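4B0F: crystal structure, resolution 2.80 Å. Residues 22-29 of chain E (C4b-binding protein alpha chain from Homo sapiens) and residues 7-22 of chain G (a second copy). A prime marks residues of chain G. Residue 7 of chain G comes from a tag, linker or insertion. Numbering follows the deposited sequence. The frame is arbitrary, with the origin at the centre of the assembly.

Chain E (22-29) RLMQCLPN
Chain G 7-22: GWETPEGCEQVLTGKR

A disulfide links these two copies of C4b-binding protein alpha chain, joining Cys26 SG to Cys14′ SG at 2.1 Å with chi3 of -76°. Both cysteines are rotamer m. Cys26 CA lies 5.6 Å from Cys14′ CA, and Pro28 CA lies 8.6 Å from Trp8′ CA, so the segments run in roughly opposite directions.

In chain E a helix runs into Arg22 and Leu23. A type I turn follows from Leu23 to Cys26, and Cys26 N hydrogen-bonds to Leu23 O at 3.0 Å. Leu27 is extended (phi/psi -138/150), and Pro28 has helical angles, -46/-50. Chain G is extended from Trp8′ to Glu12′. Gly13′ takes phi/psi 99/34, where a CB would jam against the preceding carbonyl. Cys14′ is the N-cap of a helix that starts at Glu15′ and runs on beyond Arg22′.

Cys26 has the most surface covered, 95 Å². Besides the disulfide, Cys26 CB meets Val17′ CG2 at 4.0 Å. Cys26 O lies 3.4 Å from Thr10′ CG2 and 3.4 Å from Trp8′ CZ2, the latter at the ring edge. Pro11′ CG sits 3.4 Å from Gln25 O.

Trp8′ comes next, with 74 Å² covered by chain E. Its CB points toward chain E, with chi1 177° (t) and chi2 -93°. Pro28 CD lies over one ring face, 3.6 Å from the centroid of the six-membered ring of Trp8′ and 23° off the normal. This is a CH-pi contact. Trp8′ NE1 donates to Thr10′ OG1 at 2.9 Å, satisfying the indole nitrogen within its own chain.

Leu27 is m, t. Its CB points away, but the side chain end comes nearer. Leu27 CD1 packs on Val17′ CG1 at 3.6 Å, with Val17′ in rotamer t. Leu27 CD1 also lies 4.1 Å from Lys21′ CD, one helical turn further on.

No hydrogen bond crosses between the stretches; the contact rests on the disulfide, apolar and CH-pi packing, and van der Waals contacts of chain E carbonyls, burying 502 Å² in all.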

# COMPACT_ATOMS: atom_id res chain seq x y z
N ARG E 22 15.52 12.81 -11.98
CA ARG E 22 16.14 14.06 -11.56
C ARG E 22 16.22 14.10 -10.04
O ARG E 22 17.25 14.46 -9.48
CB ARG E 22 15.36 15.27 -12.11
CG ARG E 22 16.18 16.19 -13.02
CD ARG E 22 15.38 17.40 -13.48
NE ARG E 22 14.75 17.17 -14.78
CZ ARG E 22 13.51 17.52 -15.07
NH1 ARG E 22 12.76 18.12 -14.15
NH2 ARG E 22 13.00 17.27 -16.27
N LEU E 23 15.14 13.71 -9.38
CA LEU E 23 15.12 13.61 -7.93
C LEU E 23 16.21 12.69 -7.40
O LEU E 23 16.82 12.98 -6.37
CB LEU E 23 13.75 13.15 -7.43
CG LEU E 23 12.64 14.20 -7.53
CD1 LEU E 23 11.26 13.58 -7.33
CD2 LEU E 23 12.89 15.31 -6.51
N MSE E 24 16.47 11.59 -8.12
CA MSE E 24 17.50 10.63 -7.71
C MSE E 24 18.91 11.21 -7.72
O MSE E 24 19.87 10.55 -7.34
CB MSE E 24 17.44 9.39 -8.60
CG MSE E 24 16.59 8.28 -8.05
SE MSE E 24 16.14 7.05 -9.47
CE MSE E 24 17.87 6.19 -9.75
N GLN E 25 19.05 12.45 -8.17
CA GLN E 25 20.34 13.10 -8.22
C GLN E 25 20.50 14.11 -7.10
O GLN E 25 21.45 14.88 -7.08
CB GLN E 25 20.54 13.77 -9.58
CG GLN E 25 20.38 12.81 -10.76
CD GLN E 25 20.45 13.52 -12.09
OE1 GLN E 25 20.27 14.74 -12.17
NE2 GLN E 25 20.74 12.77 -13.16
N CYS E 26 19.55 14.12 -6.16
CA CYS E 26 19.65 15.01 -5.01
C CYS E 26 20.76 14.52 -4.09
O CYS E 26 21.24 15.25 -3.24
CB CYS E 26 18.32 15.09 -4.26
SG CYS E 26 17.05 16.05 -5.12
N LEU E 27 21.15 13.26 -4.28
CA LEU E 27 22.22 12.64 -3.50
C LEU E 27 23.13 11.80 -4.39
O LEU E 27 22.69 11.26 -5.39
CB LEU E 27 21.62 11.72 -2.44
CG LEU E 27 20.99 12.42 -1.24
CD1 LEU E 27 20.45 11.37 -0.28
CD2 LEU E 27 22.02 13.33 -0.57
N PRO E 28 24.41 11.69 -4.00
CA PRO E 28 25.41 10.84 -4.66
C PRO E 28 24.89 9.43 -4.97
O PRO E 28 25.00 8.98 -6.10
CB PRO E 28 26.55 10.79 -3.65
CG PRO E 28 26.48 12.15 -3.00
CD PRO E 28 25.01 12.45 -2.88
N ASN E 29 24.31 8.74 -3.99
CA ASN E 29 23.74 7.42 -4.27
C ASN E 29 22.21 7.48 -4.42
O ASN E 29 21.50 7.69 -3.44
CB ASN E 29 24.17 6.43 -3.17
CG ASN E 29 23.50 5.05 -3.30
OD1 ASN E 29 22.90 4.72 -4.33
ND2 ASN E 29 23.63 4.23 -2.25
N GLY G 7 33.83 17.90 -4.69
CA GLY G 7 33.21 19.01 -5.39
C GLY G 7 31.70 18.90 -5.44
O GLY G 7 31.07 19.21 -6.45
N TRP G 8 31.11 18.46 -4.33
CA TRP G 8 29.66 18.25 -4.25
C TRP G 8 28.86 19.47 -3.78
O TRP G 8 29.14 20.05 -2.72
CB TRP G 8 29.32 17.06 -3.34
CG TRP G 8 27.85 16.86 -3.18
CD1 TRP G 8 27.07 17.41 -2.13
CD2 TRP G 8 26.91 16.17 -3.94
NE1 TRP G 8 25.77 17.02 -2.32
CE2 TRP G 8 25.63 16.26 -3.41
CE3 TRP G 8 27.12 15.38 -5.18
CZ2 TRP G 8 24.53 15.66 -3.99
CZ3 TRP G 8 25.97 14.80 -5.71
CH2 TRP G 8 24.69 14.93 -5.14
N GLU G 9 27.87 19.83 -4.57
CA GLU G 9 26.86 20.79 -4.16
C GLU G 9 25.50 20.15 -4.43
O GLU G 9 25.21 19.74 -5.55
CB GLU G 9 26.99 22.10 -4.94
N THR G 10 24.69 20.02 -3.38
CA THR G 10 23.35 19.47 -3.56
C THR G 10 22.52 20.41 -4.43
O THR G 10 22.43 21.61 -4.14
CB THR G 10 22.63 19.27 -2.21
OG1 THR G 10 23.46 18.52 -1.32
CG2 THR G 10 21.31 18.55 -2.41
N PRO G 11 21.94 19.87 -5.52
CA PRO G 11 21.06 20.63 -6.44
C PRO G 11 19.80 21.15 -5.76
O PRO G 11 19.56 20.86 -4.58
CB PRO G 11 20.69 19.60 -7.51
CG PRO G 11 20.90 18.25 -6.86
CD PRO G 11 22.07 18.45 -5.91
N GLU G 12 18.98 21.90 -6.49
CA GLU G 12 17.79 22.51 -5.92
C GLU G 12 16.55 21.64 -6.10
O GLU G 12 16.38 21.01 -7.15
CB GLU G 12 17.56 23.89 -6.54
CG GLU G 12 18.73 24.86 -6.36
CD GLU G 12 18.93 25.30 -4.91
OE1 GLU G 12 17.97 25.22 -4.11
OE2 GLU G 12 20.07 25.72 -4.57
N GLY G 13 15.69 21.60 -5.08
CA GLY G 13 14.47 20.81 -5.10
C GLY G 13 14.60 19.47 -4.37
O GLY G 13 13.95 18.49 -4.73
N CYS G 14 15.40 19.48 -3.31
CA CYS G 14 15.89 18.31 -2.59
C CYS G 14 15.63 18.42 -1.08
O CYS G 14 16.15 17.63 -0.29
CB CYS G 14 17.39 18.16 -2.85
SG CYS G 14 17.83 17.89 -4.60
N GLU G 15 14.81 19.40 -0.69
CA GLU G 15 14.49 19.65 0.72
C GLU G 15 13.86 18.42 1.39
O GLU G 15 14.22 18.08 2.52
CB GLU G 15 13.59 20.88 0.89
CG GLU G 15 14.15 22.18 0.35
CD GLU G 15 14.05 22.30 -1.16
OE1 GLU G 15 13.40 21.43 -1.78
OE2 GLU G 15 14.61 23.27 -1.73
N GLN G 16 12.94 17.76 0.69
CA GLN G 16 12.31 16.55 1.21
C GLN G 16 13.38 15.51 1.52
O GLN G 16 13.42 14.94 2.61
CB GLN G 16 11.30 15.97 0.22
CG GLN G 16 10.18 16.91 -0.20
CD GLN G 16 9.28 16.29 -1.26
OE1 GLN G 16 9.76 15.57 -2.15
NE2 GLN G 16 7.97 16.54 -1.16
N VAL G 17 14.25 15.28 0.54
CA VAL G 17 15.34 14.32 0.68
C VAL G 17 16.22 14.60 1.89
O VAL G 17 16.50 13.69 2.69
CB VAL G 17 16.21 14.29 -0.60
CG1 VAL G 17 17.36 13.30 -0.44
CG2 VAL G 17 15.34 13.94 -1.82
N LEU G 18 16.63 15.85 2.04
CA LEU G 18 17.46 16.27 3.16
C LEU G 18 16.80 15.98 4.50
O LEU G 18 17.46 15.54 5.45
CB LEU G 18 17.77 17.76 3.05
CG LEU G 18 18.83 18.08 2.00
CD1 LEU G 18 19.27 19.49 2.17
CD2 LEU G 18 20.01 17.17 2.15
N THR G 19 15.50 16.23 4.57
CA THR G 19 14.75 16.01 5.79
C THR G 19 14.81 14.53 6.15
O THR G 19 15.16 14.16 7.28
CB THR G 19 13.29 16.48 5.62
OG1 THR G 19 13.29 17.84 5.18
CG2 THR G 19 12.53 16.36 6.94
N GLY G 20 14.50 13.68 5.17
CA GLY G 20 14.62 12.25 5.34
C GLY G 20 16.02 11.85 5.78
O GLY G 20 16.19 11.03 6.67
N LYS G 21 17.01 12.47 5.15
CA LYS G 21 18.40 12.15 5.45
C LYS G 21 18.73 12.47 6.90
O LYS G 21 19.46 11.72 7.56
CB LYS G 21 19.34 12.89 4.50
CG LYS G 21 20.80 12.65 4.78
CD LYS G 21 21.53 12.04 3.60
CE LYS G 21 23.03 12.01 3.89
NZ LYS G 21 23.44 13.22 4.66
N ARG G 22 18.18 13.58 7.39
CA ARG G 22 18.41 14.03 8.76
C ARG G 22 17.82 13.00 9.72
O ARG G 22 18.46 12.62 10.70
CB ARG G 22 17.80 15.42 8.98
CG ARG G 22 18.78 16.49 9.46
CD ARG G 22 18.05 17.79 9.71
NE ARG G 22 18.11 18.72 8.58
CZ ARG G 22 17.06 19.43 8.17
NH1 ARG G 22 15.91 19.33 8.80
NH2 ARG G 22 17.18 20.24 7.17